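Local coordinates for viral macrophage inflammatory protein 2 (PDB 2FHT), which binds a wide range of chemokine receptors, human CXCR4 among them, and thereby blocks infection by several HIV-1 strains, at residues P8-Q16 with T31-I41. Residues are numbered along the deposited sequence; the frame is centred on the assembly and turned at random.
Sequences PDKCCLGYQ and TSQLCSKPGVI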
loop_
_atom_site.group_PDB
_atom_site.type_symbol
_atom_site.label_atom_id
_atom_site.label_comp_id
_atom_site.label_asym_id
_atom_site.label_seq_id
_atom_site.Cartn_x
_atom_site.Cartn_y
_atom_site.Cartn_z
ATOM N N PRO A 8 -8.788 -4.211 -15.256
ATOM C CA PRO A 8 -9.146 -4.243 -13.833
ATOM C C PRO A 8 -8.149 -3.400 -13.024
ATOM O O PRO A 8 -7.052 -3.092 -13.510
ATOM C CB PRO A 8 -9.064 -5.740 -13.492
ATOM C CG PRO A 8 -8.197 -6.325 -14.584
ATOM C CD PRO A 8 -8.628 -5.568 -15.801
ATOM N N ASP A 9 -8.515 -3.052 -11.796
ATOM C CA ASP A 9 -7.656 -2.256 -10.931
ATOM C C ASP A 9 -7.283 -3.048 -9.689
ATOM O O ASP A 9 -7.966 -4.009 -9.351
ATOM C CB ASP A 9 -8.363 -0.961 -10.522
ATOM C CG ASP A 9 -8.384 0.092 -11.649
ATOM O OD1 ASP A 9 -7.306 0.618 -12.011
ATOM O OD2 ASP A 9 -9.485 0.395 -12.162
ATOM N N LYS A 10 -6.169 -2.684 -9.053
ATOM C CA LYS A 10 -5.728 -3.345 -7.816
ATOM C C LYS A 10 -6.332 -2.640 -6.615
ATOM O O LYS A 10 -6.081 -1.454 -6.412
ATOM C CB LYS A 10 -4.208 -3.307 -7.664
ATOM C CG LYS A 10 -3.449 -4.334 -8.457
ATOM C CD LYS A 10 -1.960 -4.339 -8.065
ATOM C CE LYS A 10 -1.125 -3.289 -8.813
ATOM N NZ LYS A 10 -1.405 -1.862 -8.425
ATOM N N CYS A 11 -7.133 -3.359 -5.831
ATOM C CA CYS A 11 -7.763 -2.796 -4.636
ATOM C C CYS A 11 -7.441 -3.638 -3.418
ATOM O O CYS A 11 -7.159 -4.825 -3.543
ATOM C CB CYS A 11 -9.281 -2.744 -4.782
ATOM S SG CYS A 11 -9.871 -1.559 -6.024
ATOM N N CYS A 12 -7.475 -3.010 -2.245
ATOM C CA CYS A 12 -7.219 -3.684 -0.981
ATOM C C CYS A 12 -8.541 -4.121 -0.353
ATOM O O CYS A 12 -9.334 -3.314 0.119
ATOM C CB CYS A 12 -6.391 -2.779 -0.055
ATOM S SG CYS A 12 -4.688 -2.598 -0.687
ATOM N N LEU A 13 -8.793 -5.416 -0.413
ATOM C CA LEU A 13 -10.020 -5.974 0.124
ATOM C C LEU A 13 -9.839 -6.423 1.561
ATOM O O LEU A 13 -10.765 -6.940 2.166
ATOM C CB LEU A 13 -10.479 -7.134 -0.755
ATOM C CG LEU A 13 -10.661 -6.771 -2.232
ATOM C CD1 LEU A 13 -11.217 -7.978 -3.001
ATOM C CD2 LEU A 13 -11.607 -5.578 -2.324
ATOM N N GLY A 14 -8.654 -6.154 2.104
ATOM C CA GLY A 14 -8.302 -6.518 3.468
ATOM C C GLY A 14 -6.972 -5.853 3.793
ATOM O O GLY A 14 -6.265 -5.389 2.892
ATOM N N TYR A 15 -6.591 -5.833 5.063
ATOM C CA TYR A 15 -5.348 -5.173 5.462
ATOM C C TYR A 15 -4.387 -6.007 6.325
ATOM O O TYR A 15 -4.805 -6.918 7.045
ATOM C CB TYR A 15 -5.694 -3.921 6.258
ATOM C CG TYR A 15 -6.720 -3.020 5.642
ATOM C CD1 TYR A 15 -6.476 -2.378 4.441
ATOM C CD2 TYR A 15 -7.878 -2.707 6.326
ATOM C CE1 TYR A 15 -7.351 -1.431 3.940
ATOM C CE2 TYR A 15 -8.762 -1.767 5.835
ATOM C CZ TYR A 15 -8.491 -1.124 4.646
ATOM O OH TYR A 15 -9.359 -0.160 4.171
ATOM N N GLN A 16 -3.096 -5.702 6.223
ATOM C CA GLN A 16 -2.067 -6.344 7.038
ATOM C C GLN A 16 -2.341 -5.758 8.412
ATOM O O GLN A 16 -2.274 -4.555 8.575
ATOM C CB GLN A 16 -0.686 -5.880 6.585
ATOM C CG GLN A 16 0.467 -6.547 7.298
ATOM C CD GLN A 16 0.839 -7.879 6.673
ATOM O OE1 GLN A 16 -0.029 -8.635 6.224
ATOM N NE2 GLN A 16 2.141 -8.176 6.635
ATOM N N THR A 31 -3.938 3.014 -3.838
ATOM C CA THR A 31 -4.843 2.285 -4.720
ATOM C C THR A 31 -5.780 3.351 -5.319
ATOM O O THR A 31 -5.757 4.536 -4.917
ATOM C CB THR A 31 -5.679 1.205 -3.984
ATOM O OG1 THR A 31 -6.335 1.776 -2.859
ATOM C CG2 THR A 31 -4.812 0.088 -3.520
ATOM N N SER A 32 -6.550 2.962 -6.324
ATOM C CA SER A 32 -7.476 3.884 -6.959
ATOM C C SER A 32 -8.451 4.414 -5.926
ATOM O O SER A 32 -8.875 3.676 -5.048
ATOM C CB SER A 32 -8.239 3.152 -8.070
ATOM O OG SER A 32 -9.364 3.898 -8.509
ATOM N N GLN A 33 -8.811 5.693 -6.035
ATOM C CA GLN A 33 -9.761 6.296 -5.115
ATOM C C GLN A 33 -11.133 5.712 -5.358
ATOM O O GLN A 33 -12.020 5.901 -4.560
ATOM C CB GLN A 33 -9.810 7.814 -5.268
ATOM C CG GLN A 33 -8.487 8.560 -4.985
ATOM C CD GLN A 33 -8.057 8.589 -3.501
ATOM O OE1 GLN A 33 -8.834 8.959 -2.617
ATOM N NE2 GLN A 33 -6.780 8.276 -3.247
ATOM N N LEU A 34 -11.310 4.996 -6.464
ATOM C CA LEU A 34 -12.599 4.351 -6.766
ATOM C C LEU A 34 -12.765 3.005 -6.030
ATOM O O LEU A 34 -13.851 2.426 -6.013
ATOM C CB LEU A 34 -12.792 4.158 -8.285
ATOM C CG LEU A 34 -12.938 5.407 -9.178
ATOM C CD1 LEU A 34 -13.111 4.983 -10.619
ATOM C CD2 LEU A 34 -14.119 6.288 -8.730
ATOM N N CYS A 35 -11.679 2.475 -5.470
ATOM C CA CYS A 35 -11.766 1.220 -4.705
ATOM C C CYS A 35 -12.665 1.498 -3.506
ATOM O O CYS A 35 -12.667 2.613 -2.968
ATOM C CB CYS A 35 -10.401 0.773 -4.162
ATOM S SG CYS A 35 -9.166 0.212 -5.363
ATOM N N SER A 36 -13.373 0.475 -3.045
ATOM C CA SER A 36 -14.272 0.642 -1.904
ATOM C C SER A 36 -13.497 0.970 -0.644
ATOM O O SER A 36 -13.746 1.988 -0.009
ATOM C CB SER A 36 -15.117 -0.613 -1.686
ATOM O OG SER A 36 -16.189 -0.342 -0.799
ATOM N N LYS A 37 -12.556 0.108 -0.286
ATOM C CA LYS A 37 -11.753 0.320 0.906
ATOM C C LYS A 37 -10.569 1.195 0.560
ATOM O O LYS A 37 -9.896 0.959 -0.424
ATOM C CB LYS A 37 -11.264 -1.022 1.469
ATOM C CG LYS A 37 -12.358 -1.846 2.131
ATOM C CD LYS A 37 -11.997 -3.315 2.361
ATOM C CE LYS A 37 -10.918 -3.506 3.407
ATOM N NZ LYS A 37 -9.569 -3.374 2.799
ATOM N N PRO A 38 -10.381 2.293 1.294
ATOM C CA PRO A 38 -9.248 3.182 1.024
ATOM C C PRO A 38 -7.943 2.533 1.501
ATOM O O PRO A 38 -7.731 2.362 2.717
ATOM C CB PRO A 38 -9.581 4.412 1.870
ATOM C CG PRO A 38 -10.366 3.843 3.011
ATOM C CD PRO A 38 -11.274 2.861 2.315
ATOM N N GLY A 39 -7.035 2.253 0.572
ATOM C CA GLY A 39 -5.793 1.619 0.973
ATOM C C GLY A 39 -4.513 2.017 0.282
ATOM O O GLY A 39 -4.493 2.832 -0.623
ATOM N N VAL A 40 -3.406 1.547 0.830
ATOM C CA VAL A 40 -2.104 1.802 0.232
ATOM C C VAL A 40 -1.397 0.467 0.139
ATOM O O VAL A 40 -1.643 -0.427 0.944
ATOM C CB VAL A 40 -1.223 2.804 1.041
ATOM C CG1 VAL A 40 -1.838 4.216 1.046
ATOM C CG2 VAL A 40 -0.996 2.305 2.428
ATOM N N ILE A 41 -0.587 0.300 -0.891
ATOM C CA ILE A 41 0.164 -0.931 -1.066
ATOM C C ILE A 41 1.655 -0.692 -0.801
ATOM O O ILE A 41 2.265 0.182 -1.419
ATOM C CB ILE A 41 -0.009 -1.492 -2.499
ATOM C CG1 ILE A 41 -1.489 -1.807 -2.767
ATOM C CG2 ILE A 41 0.867 -2.719 -2.694
ATOM C CD1 ILE A 41 -1.854 -2.025 -4.260
HETATM O O HOH W 1 -5.418 0.768 -7.771
HETATM O O HOH W 2 -7.993 -0.288 -1.939
#
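Thr31 turns its two branches to different tasks against segment 8-16, which carries the adjacent Cys11 and Cys12. Its OG1 sits between the backbone N and the carbonyl carbon (chi1 52°), which leaves the methyl CG2 beside the backbone N, 3.9 Å from Cys12 SG. OG1 faces a water it shares with Cys12 N and Lys37 O, a bridge between the segments made of one side-chain hydroxyl and two backbone atoms. At Ser32 the backbone N donates to a second water, which in turn donates to Lys10 O. Ser32 also opens a type I turn ending at Cys35, and its OG accepts from Leu34 N as an ST turn, a role suited to a short hydroxyl side chain. Cys35, buried and pointing at the other segment, closes the disulfide to Cys11 (SG to SG 2.0 Å) with a chi3 of -85°, near the unstrained right angle.

Lys37 meets both the backbone and a ring of segment 8-16. Its flexible chain, bent at chi3 and chi4, carries NZ to Cys12 O at 2.7 Å, approaching from above the carbonyl plane. The same ammonium sits over one face of the Tyr15 ring, 3.3 Å from the centroid, a cation-pi contact to which CE adds a CH-pi touch. Farther on, Ile41 of strand 39-44 lays CG1 3.9 Å from Cys12 SG, an apolar branched side chain suited to packing against a buried sulfur disulfide-bonded to Cys51.

In this CC chemokine pattern one disulfide ties the N-terminal region to the loop between strands 25-30 and 39-44, the other to strand 49-53. Covalent, water-mediated and cation-pi links together should hold this region in place, and the carbonyl and aromatic face probably stabilise the lysine charge.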